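PDB 6FSF: GTPase-activating protein BEM3 from Saccharomyces cerevisiae S288C, which acts as a GTPase-activating protein for CDC42 and, less efficiently, RHO1, and binds phosphatidylinositol 3-phosphate, the present piece being its tandem PX-PH domains. Local coordinates for residues Ile190-Asn195 with Leu235-Phe240; Leu179-Lys184 with Thr221-Cys226; Ile7-Gln12 with Val117-Ala122; Thr26-Asn31 with Lys52-Ile57. All coordinates share one frame; numbering follows the deposited sequence.

Contact 1: residues Ile190-Asn195 with Leu235-Phe240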
loop_
_atom_site.group_PDB
_atom_site.type_symbol
_atom_site.label_atom_id
_atom_site.label_comp_id
_atom_site.label_asym_id
_atom_site.label_seq_id
_atom_site.Cartn_x
_atom_site.Cartn_y
_atom_site.Cartn_z
ATOM N N ILE A 190 -8.594 -23.343 -6.642
ATOM C CA ILE A 190 -8.479 -21.892 -6.718
ATOM C C ILE A 190 -9.375 -21.376 -7.834
ATOM O O ILE A 190 -9.441 -21.970 -8.917
ATOM C CB ILE A 190 -7.015 -21.451 -6.943
ATOM C CG1 ILE A 190 -6.111 -21.958 -5.820
ATOM C CG2 ILE A 190 -6.918 -19.934 -7.042
ATOM C CD1 ILE A 190 -5.437 -23.289 -6.107
ATOM N N GLU A 191 -10.065 -20.269 -7.565
ATOM C CA GLU A 191 -10.922 -19.623 -8.549
ATOM C C GLU A 191 -10.916 -18.121 -8.308
ATOM O O GLU A 191 -10.877 -17.673 -7.160
ATOM C CB GLU A 191 -12.358 -20.161 -8.481
ATOM C CG GLU A 191 -13.020 -19.990 -7.120
ATOM C CD GLU A 191 -14.457 -20.476 -7.101
ATOM O OE1 GLU A 191 -15.019 -20.708 -8.191
ATOM O OE2 GLU A 191 -15.023 -20.629 -5.998
ATOM N N LEU A 192 -10.947 -17.353 -9.395
ATOM C CA LEU A 192 -11.077 -15.907 -9.282
ATOM C C LEU A 192 -12.498 -15.531 -8.887
ATOM O O LEU A 192 -13.469 -16.149 -9.331
ATOM C CB LEU A 192 -10.722 -15.221 -10.602
ATOM C CG LEU A 192 -9.270 -15.138 -11.076
ATOM C CD1 LEU A 192 -8.841 -16.438 -11.742
ATOM C CD2 LEU A 192 -9.099 -13.960 -12.023
ATOM N N ILE A 193 -12.613 -14.512 -8.044
ATOM C CA ILE A 193 -13.896 -13.880 -7.756
ATOM C C ILE A 193 -14.001 -12.638 -8.648
ATOM O O ILE A 193 -13.124 -11.770 -8.574
ATOM C CB ILE A 193 -14.019 -13.501 -6.277
ATOM C CG1 ILE A 193 -14.080 -14.764 -5.414
ATOM C CG2 ILE A 193 -15.249 -12.630 -6.057
ATOM C CD1 ILE A 193 -13.438 -14.601 -4.056
ATOM N N PRO A 194 -15.021 -12.542 -9.497
ATOM C CA PRO A 194 -15.127 -11.365 -10.370
ATOM C C PRO A 194 -15.349 -10.102 -9.557
ATOM O O PRO A 194 -16.126 -10.090 -8.598
ATOM C CB PRO A 194 -16.337 -11.690 -11.254
ATOM C CG PRO A 194 -17.143 -12.661 -10.447
ATOM C CD PRO A 194 -16.143 -13.476 -9.680
ATOM N N ASN A 195 -14.637 -9.036 -9.936
ATOM C CA ASN A 195 -14.809 -7.761 -9.250
ATOM C C ASN A 195 -16.253 -7.282 -9.334
ATOM O O ASN A 195 -16.769 -6.671 -8.388
ATOM C CB ASN A 195 -13.864 -6.714 -9.840
ATOM C CG ASN A 195 -12.412 -6.963 -9.478
ATOM O OD1 ASN A 195 -12.102 -7.455 -8.394
ATOM N ND2 ASN A 195 -11.510 -6.616 -10.390
ATOM N N LEU A 235 0.061 -11.715 -10.220
ATOM C CA LEU A 235 1.331 -12.278 -9.771
ATOM C C LEU A 235 1.114 -13.438 -8.808
ATOM O O LEU A 235 1.842 -14.437 -8.856
ATOM C CB LEU A 235 2.188 -11.193 -9.118
ATOM C CG LEU A 235 2.604 -10.000 -9.984
ATOM C CD1 LEU A 235 3.654 -9.159 -9.270
ATOM C CD2 LEU A 235 3.113 -10.467 -11.340
ATOM N N TRP A 236 0.115 -13.328 -7.930
ATOM C CA TRP A 236 -0.118 -14.381 -6.945
ATOM C C TRP A 236 -0.646 -15.650 -7.599
ATOM O O TRP A 236 -0.253 -16.759 -7.217
ATOM C CB TRP A 236 -1.083 -13.890 -5.867
ATOM C CG TRP A 236 -0.392 -13.340 -4.659
ATOM C CD1 TRP A 236 -0.181 -12.025 -4.357
ATOM C CD2 TRP A 236 0.190 -14.094 -3.589
ATOM N NE1 TRP A 236 0.492 -11.915 -3.164
ATOM C CE2 TRP A 236 0.732 -13.172 -2.672
ATOM C CE3 TRP A 236 0.303 -15.461 -3.318
ATOM C CZ2 TRP A 236 1.375 -13.572 -1.504
ATOM C CZ3 TRP A 236 0.942 -15.857 -2.158
ATOM C CH2 TRP A 236 1.471 -14.916 -1.265
ATOM N N LEU A 237 -1.535 -15.511 -8.585
ATOM C CA LEU A 237 -2.074 -16.688 -9.259
ATOM C C LEU A 237 -0.984 -17.447 -10.004
ATOM O O LEU A 237 -0.994 -18.683 -10.043
ATOM C CB LEU A 237 -3.197 -16.285 -10.217
ATOM C CG LEU A 237 -4.445 -15.653 -9.593
ATOM C CD1 LEU A 237 -5.544 -15.480 -10.627
ATOM C CD2 LEU A 237 -4.939 -16.468 -8.405
ATOM N N SER A 238 -0.033 -16.725 -10.604
ATOM C CA SER A 238 1.066 -17.391 -11.294
ATOM C C SER A 238 1.961 -18.138 -10.314
ATOM O O SER A 238 2.489 -19.209 -10.637
ATOM C CB SER A 238 1.873 -16.376 -12.100
ATOM O OG SER A 238 1.075 -15.760 -13.092
ATOM N N ALA A 239 2.144 -17.586 -9.112
ATOM C CA ALA A 239 2.867 -18.308 -8.072
ATOM C C ALA A 239 2.134 -19.586 -7.689
ATOM O O ALA A 239 2.758 -20.635 -7.496
ATOM C CB ALA A 239 3.068 -17.410 -6.852
ATOM N N PHE A 240 0.804 -19.511 -7.572
ATOM C CA PHE A 240 0.002 -20.723 -7.450
ATOM C C PHE A 240 0.110 -21.588 -8.700
ATOM O O PHE A 240 0.052 -22.824 -8.610
ATOM C CB PHE A 240 -1.468 -20.368 -7.203
ATOM C CG PHE A 240 -1.717 -19.603 -5.938
ATOM C CD1 PHE A 240 -0.842 -19.688 -4.870
ATOM C CD2 PHE A 240 -2.839 -18.797 -5.818
ATOM C CE1 PHE A 240 -1.079 -18.985 -3.704
ATOM C CE2 PHE A 240 -3.080 -18.091 -4.653
ATOM C CZ PHE A 240 -2.200 -18.184 -3.597
#
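In both L192 and L237 the first torsion sets CG beside the backbone N and anti to the carbonyl carbon (chi1 -73° and -63°), and in this way the two branched ends are brought together between strand and helix. They meet through one methyl of the helix residue: CD1 of L237 lies 3.6 Å from CD1 of L192 and 3.8 Å from its CG, so a single methyl is laid against the fork of the other leucine. The second branch of L237 serves the other end of the strand, its CD2 standing 4.2 Å from CG2 of I190. That same I190 methyl approaches the ring of F240 obliquely, with CD2 of the ring 4.4 Å away. Strand and helix segments run nearly antiparallel, at 167°, with their axes 10.8 Å apart. Such packing belongs to the PH fold, in which a C-terminal helix closes one end of a strongly bent antiparallel sheet; here strand 188-193 is an outermost strand of that sheet. Within the helix, O of W236 sits 3.4 Å above one face of the F240 ring, offset toward the rim, while the same oxygen accepts the hydrogen bond from N of F240. The neighbouring strand 206-211 also takes part, F207 touching L237 and I209 touching F240. R233 adds a polar tie, its NH1 hydrogen-bonded to O of I193.

Contact 2: residues Leu179-Lys184 with Thr221-Cys226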
loop_
_atom_site.group_PDB
_atom_site.type_symbol
_atom_site.label_atom_id
_atom_site.label_comp_id
_atom_site.label_asym_id
_atom_site.label_seq_id
_atom_site.Cartn_x
_atom_site.Cartn_y
_atom_site.Cartn_z
ATOM N N LEU A 179 1.910 -17.256 13.149
ATOM C CA LEU A 179 1.205 -18.186 12.277
ATOM C C LEU A 179 -0.231 -18.374 12.745
ATOM O O LEU A 179 -0.479 -18.917 13.824
ATOM C CB LEU A 179 1.930 -19.534 12.236
ATOM C CG LEU A 179 2.848 -19.802 11.035
ATOM C CD1 LEU A 179 3.605 -21.110 11.212
ATOM C CD2 LEU A 179 2.067 -19.801 9.725
ATOM N N THR A 180 -1.179 -17.904 11.929
ATOM C CA THR A 180 -2.597 -18.100 12.187
ATOM C C THR A 180 -3.285 -18.999 11.167
ATOM O O THR A 180 -4.369 -19.516 11.463
ATOM C CB THR A 180 -3.336 -16.751 12.233
ATOM O OG1 THR A 180 -3.235 -16.100 10.962
ATOM C CG2 THR A 180 -2.742 -15.851 13.306
ATOM N N GLU A 181 -2.690 -19.213 9.994
ATOM C CA GLU A 181 -3.261 -20.073 8.964
ATOM C C GLU A 181 -2.132 -20.721 8.172
ATOM O O GLU A 181 -1.100 -20.092 7.925
ATOM C CB GLU A 181 -4.181 -19.289 8.016
ATOM C CG GLU A 181 -5.558 -18.923 8.572
ATOM C CD GLU A 181 -5.600 -17.541 9.209
ATOM O OE1 GLU A 181 -6.654 -17.179 9.779
ATOM O OE2 GLU A 181 -4.586 -16.816 9.140
ATOM N N THR A 182 -2.340 -21.976 7.769
ATOM C CA THR A 182 -1.372 -22.721 6.969
ATOM C C THR A 182 -2.143 -23.575 5.973
ATOM O O THR A 182 -3.069 -24.295 6.361
ATOM C CB THR A 182 -0.466 -23.592 7.858
ATOM O OG1 THR A 182 0.031 -22.806 8.950
ATOM C CG2 THR A 182 0.721 -24.127 7.074
ATOM N N ILE A 183 -1.768 -23.498 4.694
ATOM C CA ILE A 183 -2.597 -24.012 3.608
ATOM C C ILE A 183 -1.782 -24.888 2.666
ATOM O O ILE A 183 -0.676 -24.524 2.255
ATOM C CB ILE A 183 -3.273 -22.857 2.841
ATOM C CG1 ILE A 183 -4.437 -22.336 3.665
ATOM C CG2 ILE A 183 -3.776 -23.321 1.485
ATOM C CD1 ILE A 183 -5.274 -23.473 4.255
ATOM N N LYS A 184 -2.345 -26.043 2.318
ATOM C CA LYS A 184 -1.783 -26.924 1.301
ATOM C C LYS A 184 -2.404 -26.589 -0.050
ATOM O O LYS A 184 -3.631 -26.585 -0.188
ATOM C CB LYS A 184 -2.046 -28.387 1.651
ATOM C CG LYS A 184 -1.017 -29.032 2.556
ATOM C CD LYS A 184 -1.510 -30.403 2.991
ATOM C CE LYS A 184 -0.385 -31.422 3.058
ATOM N NZ LYS A 184 -0.929 -32.763 3.413
ATOM N N THR A 221 -12.671 -26.449 3.273
ATOM C CA THR A 221 -12.574 -25.155 3.934
ATOM C C THR A 221 -12.245 -24.101 2.884
ATOM O O THR A 221 -11.457 -24.353 1.969
ATOM C CB THR A 221 -11.514 -25.158 5.043
ATOM O OG1 THR A 221 -11.579 -26.390 5.769
ATOM C CG2 THR A 221 -11.759 -24.011 6.009
ATOM N N LYS A 222 -12.849 -22.923 3.022
ATOM C CA LYS A 222 -12.763 -21.868 2.017
ATOM C C LYS A 222 -12.156 -20.611 2.623
ATOM O O LYS A 222 -12.626 -20.132 3.661
ATOM C CB LYS A 222 -14.145 -21.527 1.455
ATOM C CG LYS A 222 -15.047 -22.715 1.200
ATOM C CD LYS A 222 -16.495 -22.259 1.164
ATOM C CE LYS A 222 -17.257 -22.917 0.027
ATOM N NZ LYS A 222 -18.622 -22.332 -0.121
ATOM N N TYR A 223 -11.123 -20.074 1.969
ATOM C CA TYR A 223 -10.493 -18.822 2.371
ATOM C C TYR A 223 -10.611 -17.818 1.232
ATOM O O TYR A 223 -10.205 -18.106 0.104
ATOM C CB TYR A 223 -9.011 -19.008 2.738
ATOM C CG TYR A 223 -8.731 -19.937 3.912
ATOM C CD1 TYR A 223 -9.755 -20.522 4.628
ATOM C CD2 TYR A 223 -7.433 -20.217 4.307
ATOM C CE1 TYR A 223 -9.507 -21.369 5.683
ATOM C CE2 TYR A 223 -7.178 -21.053 5.380
ATOM C CZ TYR A 223 -8.220 -21.630 6.061
ATOM O OH TYR A 223 -7.983 -22.472 7.120
ATOM N N TYR A 224 -11.152 -16.641 1.528
ATOM C CA TYR A 224 -11.275 -15.562 0.554
ATOM C C TYR A 224 -10.115 -14.592 0.751
ATOM O O TYR A 224 -9.926 -14.057 1.850
ATOM C CB TYR A 224 -12.619 -14.849 0.698
ATOM C CG TYR A 224 -13.801 -15.763 0.468
ATOM C CD1 TYR A 224 -14.382 -15.877 -0.788
ATOM C CD2 TYR A 224 -14.326 -16.526 1.505
ATOM C CE1 TYR A 224 -15.461 -16.717 -1.003
ATOM C CE2 TYR A 224 -15.402 -17.369 1.298
ATOM C CZ TYR A 224 -15.965 -17.460 0.042
ATOM O OH TYR A 224 -17.037 -18.297 -0.169
ATOM N N ILE A 225 -9.335 -14.377 -0.307
ATOM C CA ILE A 225 -8.104 -13.601 -0.236
ATOM C C ILE A 225 -8.119 -12.553 -1.340
ATOM O O ILE A 225 -8.403 -12.872 -2.500
ATOM C CB ILE A 225 -6.860 -14.502 -0.360
ATOM C CG1 ILE A 225 -6.837 -15.531 0.771
ATOM C CG2 ILE A 225 -5.591 -13.666 -0.359
ATOM C CD1 ILE A 225 -5.929 -16.710 0.507
ATOM N N CYS A 226 -7.809 -11.311 -0.981
ATOM C CA CYS A 226 -7.731 -10.211 -1.928
ATOM C C CYS A 226 -6.363 -9.550 -1.838
ATOM O O CYS A 226 -5.751 -9.495 -0.768
ATOM C CB CYS A 226 -8.827 -9.170 -1.668
ATOM S SG CYS A 226 -10.513 -9.789 -1.836
#
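Y223 and I183 reach for each other from opposing strands, and the closest approach is between CE2 of the ring and CD1 of the isoleucine, at 3.3 Å. CG1 of I183 follows at 3.5 Å from the same CE2, so the whole ethyl arm lies against the CD2-CE2 side of the tyrosine, meeting the ring obliquely. E181 joins from the same strand as I183 with its aliphatic part: CG is 4.2 Å from CE2 of Y223. Its chain bends at chi2 (93°), and the carboxylate and ring planes are 77° apart. Strands 179-184 and 221-226 are not neighbours in the sheet; their side chains meet across the interior of the bent PH-domain sheet, with L147 of strand 142-148 touching both E181 and Y223. With the ring cut back to an alanine, CD1 of I183 would probably face a gap, and CG of E181 would lose its aromatic neighbour. Farther out, the carboxylate of E181 is tied by a salt bridge from OE2 to R162; OG1 of T180 lies 2.4 Å from OE2 of E181, too short to be taken at face value. A classic beta bulge places T180 and E181 together opposite L173, and Y223 is held in its strand by backbone bonding to I209.

Contact 3: residues Ile7-Gln12 with Val117-Ala122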
loop_
_atom_site.group_PDB
_atom_site.type_symbol
_atom_site.label_atom_id
_atom_site.label_comp_id
_atom_site.label_asym_id
_atom_site.label_seq_id
_atom_site.Cartn_x
_atom_site.Cartn_y
_atom_site.Cartn_z
ATOM N N ILE A 7 17.914 18.534 9.528
ATOM C CA ILE A 7 17.838 17.076 9.510
ATOM C C ILE A 7 18.270 16.652 8.108
ATOM O O ILE A 7 17.858 17.293 7.134
ATOM C CB ILE A 7 16.421 16.593 9.871
ATOM C CG1 ILE A 7 16.080 16.963 11.321
ATOM C CG2 ILE A 7 16.275 15.091 9.664
ATOM C CD1 ILE A 7 15.311 18.273 11.499
ATOM N N PRO A 8 19.114 15.627 7.948
ATOM C CA PRO A 8 19.668 15.331 6.617
ATOM C C PRO A 8 18.592 15.071 5.573
ATOM O O PRO A 8 17.634 14.331 5.804
ATOM C CB PRO A 8 20.516 14.076 6.860
ATOM C CG PRO A 8 20.000 13.500 8.141
ATOM C CD PRO A 8 19.647 14.701 8.962
ATOM N N LEU A 9 18.769 15.689 4.409
ATOM C CA LEU A 9 17.819 15.599 3.309
ATOM C C LEU A 9 18.302 14.581 2.283
ATOM O O LEU A 9 19.439 14.663 1.806
ATOM C CB LEU A 9 17.628 16.963 2.639
ATOM C CG LEU A 9 17.362 18.160 3.552
ATOM C CD1 LEU A 9 17.193 19.433 2.734
ATOM C CD2 LEU A 9 16.144 17.926 4.434
ATOM N N PHE A 10 17.433 13.624 1.946
ATOM C CA PHE A 10 17.785 12.647 0.923
ATOM C C PHE A 10 17.697 13.240 -0.476
ATOM O O PHE A 10 18.484 12.867 -1.354
ATOM C CB PHE A 10 16.882 11.416 1.021
ATOM C CG PHE A 10 17.105 10.583 2.259
ATOM C CD1 PHE A 10 18.111 10.899 3.157
ATOM C CD2 PHE A 10 16.308 9.477 2.516
ATOM C CE1 PHE A 10 18.312 10.135 4.293
ATOM C CE2 PHE A 10 16.507 8.708 3.647
ATOM C CZ PHE A 10 17.509 9.039 4.537
ATOM N N VAL A 11 16.753 14.155 -0.698
ATOM C CA VAL A 11 16.563 14.810 -1.989
ATOM C C VAL A 11 16.370 16.298 -1.734
ATOM O O VAL A 11 15.478 16.688 -0.973
ATOM C CB VAL A 11 15.360 14.239 -2.763
ATOM C CG1 VAL A 11 15.136 15.024 -4.047
ATOM C CG2 VAL A 11 15.565 12.760 -3.069
ATOM N N GLN A 12 17.203 17.125 -2.359
ATOM C CA GLN A 12 17.069 18.566 -2.208
ATOM C C GLN A 12 15.760 19.036 -2.842
ATOM O O GLN A 12 15.313 18.464 -3.843
ATOM C CB GLN A 12 18.254 19.286 -2.853
ATOM C CG GLN A 12 19.595 18.966 -2.213
ATOM C CD GLN A 12 19.702 19.481 -0.792
ATOM O OE1 GLN A 12 19.410 20.645 -0.517
ATOM N NE2 GLN A 12 20.118 18.612 0.122
ATOM N N VAL A 117 8.490 25.496 2.854
ATOM C CA VAL A 117 7.627 24.366 2.524
ATOM C C VAL A 117 8.425 23.260 1.844
ATOM O O VAL A 117 8.227 22.072 2.123
ATOM C CB VAL A 117 6.450 24.830 1.648
ATOM C CG1 VAL A 117 5.491 23.676 1.395
ATOM C CG2 VAL A 117 5.731 26.005 2.294
ATOM N N GLY A 118 9.329 23.631 0.937
ATOM C CA GLY A 118 10.138 22.629 0.263
ATOM C C GLY A 118 11.000 21.835 1.223
ATOM O O GLY A 118 11.187 20.628 1.053
ATOM N N LEU A 119 11.531 22.500 2.251
ATOM C CA LEU A 119 12.321 21.794 3.252
ATOM C C LEU A 119 11.462 20.813 4.039
ATOM O O LEU A 119 11.888 19.684 4.311
ATOM C CB LEU A 119 12.992 22.797 4.192
ATOM C CG LEU A 119 13.669 22.213 5.435
ATOM C CD1 LEU A 119 14.919 21.424 5.066
ATOM C CD2 LEU A 119 13.992 23.314 6.431
ATOM N N LYS A 120 10.246 21.226 4.408
ATOM C CA LYS A 120 9.357 20.351 5.167
ATOM C C LYS A 120 9.033 19.084 4.385
ATOM O O LYS A 120 9.009 17.985 4.951
ATOM C CB LYS A 120 8.076 21.104 5.528
ATOM C CG LYS A 120 7.257 20.470 6.641
ATOM C CD LYS A 120 7.878 20.738 8.004
ATOM C CE LYS A 120 7.013 20.184 9.125
ATOM N NZ LYS A 120 7.549 20.525 10.472
ATOM N N ILE A 121 8.777 19.220 3.081
ATOM C CA ILE A 121 8.519 18.051 2.245
ATOM C C ILE A 121 9.760 17.170 2.168
ATOM O O ILE A 121 9.670 15.937 2.227
ATOM C CB ILE A 121 8.051 18.490 0.844
ATOM C CG1 ILE A 121 6.780 19.337 0.940
ATOM C CG2 ILE A 121 7.815 17.283 -0.051
ATOM C CD1 ILE A 121 6.290 19.851 -0.398
ATOM N N ALA A 122 10.938 17.787 2.037
ATOM C CA ALA A 122 12.176 17.017 1.973
ATOM C C ALA A 122 12.419 16.264 3.274
ATOM O O ALA A 122 12.794 15.087 3.262
ATOM C CB ALA A 122 13.352 17.941 1.658
#
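L9 is the residue through which the N-terminal segment 7-12 grips helix 115-125, and its methyls account for the close apolar part of the contact. CD1 and CD2 each lie 3.8 Å from CD1 of L119, so the helix methyl rests against both prongs of the leucine fork. The two side chains cross at about a right angle. L119 gets there because its CG is anti to the backbone N (chi1 170°) and the second torsion then swings CD1 toward L9. Three residues further along the helix, CD2 of L9 meets CB of A122 at 3.9 Å, and the small alanine lets the chain come near: the CA atoms of L9 and A122 are 6.0 Å apart. O of V11 touches the same CB at 3.6 Å, so that methyl is covered from the leucine and from the backbone alike.

The looser side is the outer one. I7, P8 and Q12 are exposed and hardly meet the helix segment, and K120 points its CB away from the loop. On the inner side, by contrast, V11 is buried and packs on F16, which also touches I121. Polar fixing comes from S126, whose OG is hydrogen-bonded to N of F10 and to O of A122, tying loop and helix together at one hydroxyl. A non-helical N-terminal segment is thus laid over the last helix of the PX domain, ahead of the first strand of its sheet.

Contact 4: residues Thr26-Asn31 with Lys52-Ile57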
loop_
_atom_site.group_PDB
_atom_site.type_symbol
_atom_site.label_atom_id
_atom_site.label_comp_id
_atom_site.label_asym_id
_atom_site.label_seq_id
_atom_site.Cartn_x
_atom_site.Cartn_y
_atom_site.Cartn_z
ATOM N N THR A 26 -0.825 0.361 1.416
ATOM C CA THR A 26 -1.396 1.036 2.576
ATOM C C THR A 26 -1.725 0.041 3.685
ATOM O O THR A 26 -2.515 0.350 4.582
ATOM C CB THR A 26 -2.646 1.831 2.190
ATOM O OG1 THR A 26 -3.686 0.933 1.781
ATOM C CG2 THR A 26 -2.337 2.787 1.043
ATOM N N LEU A 27 -1.130 -1.155 3.635
ATOM C CA LEU A 27 -1.293 -2.178 4.662
ATOM C C LEU A 27 0.038 -2.556 5.297
ATOM O O LEU A 27 0.148 -3.614 5.925
ATOM C CB LEU A 27 -1.967 -3.421 4.079
ATOM C CG LEU A 27 -3.335 -3.211 3.435
ATOM C CD1 LEU A 27 -3.847 -4.525 2.871
ATOM C CD2 LEU A 27 -4.313 -2.633 4.441
ATOM N N TYR A 28 1.051 -1.709 5.149
ATOM C CA TYR A 28 2.383 -2.005 5.656
ATOM C C TYR A 28 2.442 -1.810 7.167
ATOM O O TYR A 28 1.920 -0.831 7.704
ATOM C CB TYR A 28 3.417 -1.111 4.970
ATOM C CG TYR A 28 4.845 -1.349 5.408
ATOM C CD1 TYR A 28 5.456 -0.519 6.340
ATOM C CD2 TYR A 28 5.587 -2.399 4.880
ATOM C CE1 TYR A 28 6.762 -0.730 6.740
ATOM C CE2 TYR A 28 6.895 -2.620 5.274
ATOM C CZ TYR A 28 7.478 -1.783 6.203
ATOM O OH TYR A 28 8.779 -2.003 6.596
ATOM N N ARG A 29 3.084 -2.751 7.848
ATOM C CA ARG A 29 3.306 -2.678 9.288
ATOM C C ARG A 29 4.682 -2.073 9.542
ATOM O O ARG A 29 5.702 -2.644 9.133
ATOM C CB ARG A 29 3.195 -4.060 9.933
ATOM C CG ARG A 29 1.814 -4.690 9.825
ATOM C CD ARG A 29 1.345 -5.208 11.178
ATOM N NE ARG A 29 0.198 -6.108 11.063
ATOM C CZ ARG A 29 -1.056 -5.772 11.349
ATOM N NH1 ARG A 29 -1.340 -4.549 11.775
ATOM N NH2 ARG A 29 -2.028 -6.665 11.212
ATOM N N ASP A 30 4.709 -0.924 10.215
ATOM C CA ASP A 30 5.934 -0.160 10.405
ATOM C C ASP A 30 6.655 -0.630 11.672
ATOM O O ASP A 30 6.440 -1.748 12.146
ATOM C CB ASP A 30 5.611 1.340 10.427
ATOM C CG ASP A 30 4.544 1.702 11.453
ATOM O OD1 ASP A 30 4.216 0.858 12.312
ATOM O OD2 ASP A 30 4.035 2.843 11.400
ATOM N N ASN A 31 7.519 0.225 12.231
ATOM C CA ASN A 31 8.300 -0.150 13.406
ATOM C C ASN A 31 7.410 -0.404 14.619
ATOM O O ASN A 31 7.717 -1.274 15.444
ATOM C CB ASN A 31 9.329 0.945 13.707
ATOM C CG ASN A 31 10.401 0.499 14.691
ATOM O OD1 ASN A 31 10.453 -0.660 15.101
ATOM N ND2 ASN A 31 11.277 1.429 15.062
ATOM N N LYS A 52 12.753 3.593 0.308
ATOM C CA LYS A 52 11.349 3.558 0.692
ATOM C C LYS A 52 11.189 4.187 2.069
ATOM O O LYS A 52 12.138 4.270 2.853
ATOM C CB LYS A 52 10.791 2.129 0.725
ATOM C CG LYS A 52 11.055 1.303 -0.515
ATOM C CD LYS A 52 10.363 -0.045 -0.398
ATOM C CE LYS A 52 10.954 -1.064 -1.351
ATOM N NZ LYS A 52 12.396 -1.298 -1.045
ATOM N N PHE A 53 9.968 4.623 2.363
ATOM C CA PHE A 53 9.643 5.119 3.690
ATOM C C PHE A 53 8.190 4.785 3.992
ATOM O O PHE A 53 7.417 4.411 3.107
ATOM C CB PHE A 53 9.913 6.624 3.820
ATOM C CG PHE A 53 9.093 7.478 2.896
ATOM C CD1 PHE A 53 7.916 8.059 3.333
ATOM C CD2 PHE A 53 9.507 7.715 1.595
ATOM C CE1 PHE A 53 7.157 8.854 2.488
ATOM C CE2 PHE A 53 8.754 8.507 0.742
ATOM C CZ PHE A 53 7.579 9.078 1.193
ATOM N N SER A 54 7.827 4.920 5.264
ATOM C CA SER A 54 6.514 4.524 5.748
ATOM C C SER A 54 5.916 5.659 6.560
ATOM O O SER A 54 6.601 6.257 7.394
ATOM C CB SER A 54 6.607 3.253 6.596
ATOM O OG SER A 54 5.331 2.866 7.071
ATOM N N LYS A 55 4.644 5.957 6.314
ATOM C CA LYS A 55 3.944 7.012 7.031
ATOM C C LYS A 55 2.538 6.544 7.364
ATOM O O LYS A 55 1.873 5.920 6.533
ATOM C CB LYS A 55 3.865 8.304 6.206
ATOM C CG LYS A 55 5.207 8.876 5.786
ATOM C CD LYS A 55 5.948 9.484 6.964
ATOM C CE LYS A 55 7.255 10.105 6.511
ATOM N NZ LYS A 55 7.967 10.791 7.623
ATOM N N SER A 56 2.093 6.844 8.580
ATOM C CA SER A 56 0.692 6.658 8.915
ATOM C C SER A 56 -0.156 7.679 8.163
ATOM O O SER A 56 0.338 8.704 7.683
ATOM C CB SER A 56 0.470 6.795 10.421
ATOM O OG SER A 56 0.572 8.149 10.832
ATOM N N ILE A 57 -1.455 7.386 8.057
ATOM C CA ILE A 57 -2.362 8.314 7.386
ATOM C C ILE A 57 -2.407 9.641 8.129
ATOM O O ILE A 57 -2.579 10.703 7.517
ATOM C CB ILE A 57 -3.761 7.679 7.247
ATOM C CG1 ILE A 57 -4.741 8.658 6.593
ATOM C CG2 ILE A 57 -4.279 7.211 8.598
ATOM C CD1 ILE A 57 -4.339 9.088 5.198
#
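The small antiparallel sheet of the PX domain supplies this contact: Y28 near the end of strand 19-29 and D30 just past it meet S54 of strand 49-55 across the intervening strand 35-43. Contact is made at the serine hydroxyl. OG of S54 lies 3.5 Å from CD1 of Y28 in an oblique approach to the ring, and CB of the serine backs it up, 4.0 Å from CE1. On the D30 side the methylene does the touching, its CB standing 3.7 Å from OG of S54. In the tyrosine, CG anti to the backbone N (chi1 -179°) brings the CD1-CE1 side of the ring to the serine.

The hydroxyl is nevertheless satisfied elsewhere: OG of S54 is hydrogen-bonded to OG of S36 on the intervening strand, and S36 OG is also bonded to O of Y28. In this three-strand patch of the sheet, the S36 hydroxyl therefore bonds to both neighbours, while V130 of the short strand 129-130 touches the side chains of Y28 and S54. A glycine in place of Y28 would probably strip the S54 hydroxymethyl of its aromatic cover and leave V130 without that neighbour. The carboxylate of D30 turns to another task, OD1 accepting a hydrogen bond from N of D34 in the turn that follows. Just beyond the sheet, S56 is the N-cap of helix 57-70, its OG bonded to N of K59.

Along the chain contact 4 falls between the two segments of contact 3, and both are complete before the PH contacts begin. Contacts 3 and 4 belong to the PX part, with centres about 19 Å apart: one lays the N-terminal segment on helix 115-125, the other joins strands of the PX sheet. Contacts 1 and 2 share the PH sheet, about 14 Å apart between centres, and alternate along the chain; CD1 of I193 touches CD1 of Y224, 3.6 Å away. Contact 3 lies on the far side of the chain's centre, about 41 Å from contact 1 between centres. Contact 4 is nearer the middle, where T26 is hydrogen-bonded to E228, linking the tandem domains.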